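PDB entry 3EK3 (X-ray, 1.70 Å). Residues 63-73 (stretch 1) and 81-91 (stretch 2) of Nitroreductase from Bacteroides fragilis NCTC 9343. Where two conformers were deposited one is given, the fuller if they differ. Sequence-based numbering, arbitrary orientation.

Stretch 1, residues 63-73: LNERIKGAFAK
Stretch 2, residues 81-91: ERGHSETYCCY

Stretch 1 is helical, continuing a helix that begins earlier in the chain, with phi/psi near -60/-40. Stretch 2 is helical at Glu81 to Gly83, is loop from Ser85, and runs back along the first helix, so that the CA atoms of Lys68 and Gly83 lie 4.0 Å apart and those of Asn64 and Cys89 6.4 Å.

At Gly83 the backbones come close. Gly83 CA sits 3.2 Å from Lys68 O, and a CB here would fall 2.4 Å from Ala72 N, a clash; glycine suits the place because it has none.

Asn64, buried, points its CB toward the loop with chi1 t (-175°) and chi2 70°. This presents both ends of the amide to backbone: Asn64 OD1 accepts from Cys90 N at 3.0 Å, nearly linear at 172°, while Asn64 ND2 donates to Tyr88 O, also at 3.0 Å. An amide, donor and acceptor in one group, can satisfy a loop that follows no regular pairing.

The CA-to-CB bond of Lys68 (m, t, p, t; chi3 is 37°) points sideways to stretch 2. Lys68 CG lies at the edge of the Tyr88 ring, 4.0 Å from Tyr88 CD2, and Lys68 NZ donates to Ser85 O at 2.8 Å. One turn back, Glu65 (m, m) curls so that OE2 forms a salt bridge with Lys68 NZ at 2.9 Å. A water also links Lys68 NZ (2.7 Å) to Tyr88 O (2.7 Å). Ser85, chi1 t, holds the turn by accepting at OG from Thr87 N and Tyr88 N, both 2.9 Å.

Phe71 (m, chi2 -23°) places CE2 3.7 Å from NH1 of the extended Arg82 and 4.3 Å from Tyr88 CE2. The Ala72 methyl lies over one face of the His84 ring (m, chi2 -68°), with Ala72 CB 4.2 Å from the ring centroid. Ile67 CD1 (m, t) packs 4.0 Å from Cys90 SG (chi1 p).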

# COMPACT_ATOMS: atom_id res chain seq x y z
N LEU A 63 0.27 5.73 -25.05
CA LEU A 63 0.11 4.63 -24.11
C LEU A 63 -1.37 4.33 -23.86
O LEU A 63 -1.81 3.18 -23.89
CB LEU A 63 0.81 4.98 -22.80
CG LEU A 63 0.67 3.99 -21.65
CD1 LEU A 63 1.19 2.64 -22.07
CD2 LEU A 63 1.43 4.51 -20.39
N ASN A 64 -2.15 5.38 -23.67
CA ASN A 64 -3.60 5.23 -23.53
C ASN A 64 -4.23 4.58 -24.76
O ASN A 64 -5.09 3.71 -24.61
CB ASN A 64 -4.24 6.58 -23.17
CG ASN A 64 -5.73 6.46 -22.90
OD1 ASN A 64 -6.13 5.90 -21.87
ND2 ASN A 64 -6.54 6.96 -23.81
N GLU A 65 -3.77 4.93 -25.97
CA GLU A 65 -4.25 4.25 -27.18
C GLU A 65 -3.95 2.77 -27.17
O GLU A 65 -4.77 1.97 -27.62
CB GLU A 65 -3.62 4.85 -28.44
CG GLU A 65 -4.26 6.12 -28.88
CD GLU A 65 -5.78 6.00 -29.02
OE1 GLU A 65 -6.27 5.16 -29.80
OE2 GLU A 65 -6.46 6.75 -28.32
N ARG A 66 -2.77 2.39 -26.69
CA ARG A 66 -2.38 0.98 -26.62
C ARG A 66 -3.25 0.24 -25.60
O ARG A 66 -3.68 -0.88 -25.82
CB ARG A 66 -0.89 0.85 -26.23
CG ARG A 66 0.10 1.55 -27.18
CD ARG A 66 -0.21 1.24 -28.63
NE ARG A 66 0.79 1.78 -29.56
CZ ARG A 66 0.86 3.04 -29.99
NH1 ARG A 66 0.01 3.98 -29.56
NH2 ARG A 66 1.80 3.38 -30.85
N ILE A 67 -3.50 0.89 -24.47
CA ILE A 67 -4.37 0.32 -23.43
C ILE A 67 -5.79 0.13 -23.99
O ILE A 67 -6.39 -0.94 -23.84
CB ILE A 67 -4.34 1.23 -22.20
CG1 ILE A 67 -2.99 1.10 -21.51
CG2 ILE A 67 -5.48 0.88 -21.19
CD1 ILE A 67 -2.78 2.20 -20.46
N LYS A 68 -6.30 1.15 -24.69
CA LYS A 68 -7.57 1.00 -25.41
C LYS A 68 -7.53 -0.15 -26.40
O LYS A 68 -8.49 -0.94 -26.50
CB LYS A 68 -7.95 2.33 -26.11
CG LYS A 68 -8.39 3.41 -25.13
CD LYS A 68 -8.57 4.78 -25.78
CE LYS A 68 -9.17 4.74 -27.16
NZ LYS A 68 -9.26 6.11 -27.79
N GLY A 69 -6.42 -0.28 -27.13
CA GLY A 69 -6.29 -1.38 -28.07
C GLY A 69 -6.39 -2.76 -27.43
O GLY A 69 -7.01 -3.69 -28.04
N ALA A 70 -5.79 -2.90 -26.25
CA ALA A 70 -5.88 -4.14 -25.45
C ALA A 70 -7.33 -4.38 -25.02
O ALA A 70 -7.89 -5.46 -25.21
CB ALA A 70 -4.95 -4.05 -24.22
N PHE A 71 -7.94 -3.35 -24.45
CA PHE A 71 -9.37 -3.41 -24.08
C PHE A 71 -10.29 -3.75 -25.25
O PHE A 71 -11.28 -4.48 -25.07
CB PHE A 71 -9.82 -2.09 -23.44
CG PHE A 71 -9.30 -1.85 -22.07
CD1 PHE A 71 -8.87 -2.88 -21.24
CD2 PHE A 71 -9.27 -0.56 -21.56
CE1 PHE A 71 -8.41 -2.61 -19.96
CE2 PHE A 71 -8.82 -0.31 -20.29
CZ PHE A 71 -8.39 -1.32 -19.49
N ALA A 72 -10.01 -3.23 -26.45
CA ALA A 72 -10.83 -3.54 -27.62
C ALA A 72 -10.85 -5.05 -27.90
O ALA A 72 -11.81 -5.57 -28.45
CB ALA A 72 -10.34 -2.76 -28.88
N LYS A 73 -9.79 -5.75 -27.49
CA LYS A 73 -9.69 -7.21 -27.64
C LYS A 73 -10.50 -7.99 -26.60
O LYS A 73 -10.70 -9.19 -26.75
CB LYS A 73 -8.23 -7.65 -27.54
CG LYS A 73 -7.32 -7.10 -28.61
CD LYS A 73 -5.88 -7.40 -28.33
CE LYS A 73 -4.97 -6.65 -29.28
NZ LYS A 73 -3.54 -6.73 -28.92
N GLU A 81 -16.15 -1.12 -24.55
CA GLU A 81 -16.63 0.25 -24.66
C GLU A 81 -15.51 1.26 -24.49
O GLU A 81 -15.46 2.26 -25.20
CB GLU A 81 -17.74 0.51 -23.64
CG GLU A 81 -19.08 -0.08 -24.08
CD GLU A 81 -20.18 0.05 -23.03
OE1 GLU A 81 -19.88 0.51 -21.90
OE2 GLU A 81 -21.33 -0.34 -23.34
N ARG A 82 -14.62 1.01 -23.54
CA ARG A 82 -13.46 1.89 -23.40
C ARG A 82 -12.55 1.80 -24.62
O ARG A 82 -12.02 2.80 -25.10
CB ARG A 82 -12.63 1.49 -22.19
CG ARG A 82 -13.27 1.76 -20.88
CD ARG A 82 -12.35 1.15 -19.81
NE ARG A 82 -12.83 1.35 -18.46
CZ ARG A 82 -12.25 0.82 -17.38
NH1 ARG A 82 -11.17 0.04 -17.50
NH2 ARG A 82 -12.75 1.04 -16.18
N GLY A 83 -12.37 0.57 -25.12
CA GLY A 83 -11.43 0.34 -26.18
C GLY A 83 -11.85 1.01 -27.47
O GLY A 83 -11.01 1.39 -28.26
N HIS A 84 -13.16 1.13 -27.67
CA HIS A 84 -13.71 1.71 -28.91
C HIS A 84 -14.12 3.16 -28.74
O HIS A 84 -14.66 3.76 -29.67
CB HIS A 84 -14.88 0.87 -29.41
CG HIS A 84 -14.44 -0.43 -29.97
ND1 HIS A 84 -13.70 -0.53 -31.13
CD2 HIS A 84 -14.58 -1.70 -29.50
CE1 HIS A 84 -13.45 -1.80 -31.37
NE2 HIS A 84 -13.97 -2.53 -30.40
N SER A 85 -13.87 3.71 -27.56
CA SER A 85 -14.14 5.12 -27.26
C SER A 85 -13.16 6.02 -28.00
O SER A 85 -12.03 5.65 -28.23
CB SER A 85 -14.00 5.39 -25.77
OG SER A 85 -14.28 6.75 -25.47
N GLU A 86 -13.62 7.22 -28.34
CA GLU A 86 -12.73 8.27 -28.89
C GLU A 86 -12.36 9.26 -27.81
O GLU A 86 -11.61 10.20 -28.05
CB GLU A 86 -13.40 9.01 -30.05
CG GLU A 86 -13.57 8.21 -31.31
CD GLU A 86 -12.26 7.76 -31.93
OE1 GLU A 86 -11.26 8.49 -31.85
OE2 GLU A 86 -12.22 6.65 -32.50
N THR A 87 -12.87 9.06 -26.60
CA THR A 87 -12.66 10.03 -25.53
C THR A 87 -12.07 9.43 -24.24
O THR A 87 -11.45 10.15 -23.46
CB THR A 87 -13.98 10.73 -25.20
OG1 THR A 87 -14.91 9.77 -24.69
CG2 THR A 87 -14.57 11.37 -26.46
N TYR A 88 -12.27 8.14 -24.00
CA TYR A 88 -11.75 7.51 -22.80
C TYR A 88 -10.26 7.76 -22.61
O TYR A 88 -9.48 7.54 -23.56
CB TYR A 88 -11.97 6.00 -22.88
CG TYR A 88 -11.41 5.31 -21.67
CD1 TYR A 88 -12.03 5.41 -20.43
CD2 TYR A 88 -10.24 4.56 -21.77
CE1 TYR A 88 -11.49 4.76 -19.32
CE2 TYR A 88 -9.72 3.91 -20.68
CZ TYR A 88 -10.34 4.01 -19.46
OH TYR A 88 -9.80 3.36 -18.38
N CYS A 89 -9.89 8.26 -21.44
CA CYS A 89 -8.50 8.46 -21.04
C CYS A 89 -8.36 7.95 -19.62
O CYS A 89 -8.90 8.54 -18.68
CB CYS A 89 -8.12 9.93 -21.10
SG CYS A 89 -6.45 10.23 -20.65
N CYS A 90 -7.65 6.84 -19.46
CA CYS A 90 -7.55 6.20 -18.16
C CYS A 90 -6.89 7.09 -17.12
O CYS A 90 -7.19 6.94 -15.94
CB CYS A 90 -6.84 4.84 -18.25
SG CYS A 90 -5.08 4.89 -18.70
N TYR A 91 -6.04 8.02 -17.53
CA TYR A 91 -5.33 8.88 -16.56
C TYR A 91 -5.91 10.28 -16.47
O TYR A 91 -5.33 11.19 -15.87
CB TYR A 91 -3.80 8.92 -16.84
CG TYR A 91 -3.47 9.50 -18.18
CD1 TYR A 91 -3.49 8.71 -19.31
CD2 TYR A 91 -3.21 10.83 -18.34
CE1 TYR A 91 -3.25 9.23 -20.54
CE2 TYR A 91 -2.97 11.36 -19.58
CZ TYR A 91 -2.99 10.55 -20.69
OH TYR A 91 -2.77 11.05 -21.97
O HOH W 1 -9.32 6.43 -30.82
O HOH W 2 -9.58 8.23 -26.13
O HOH W 3 -12.93 -5.11 -30.92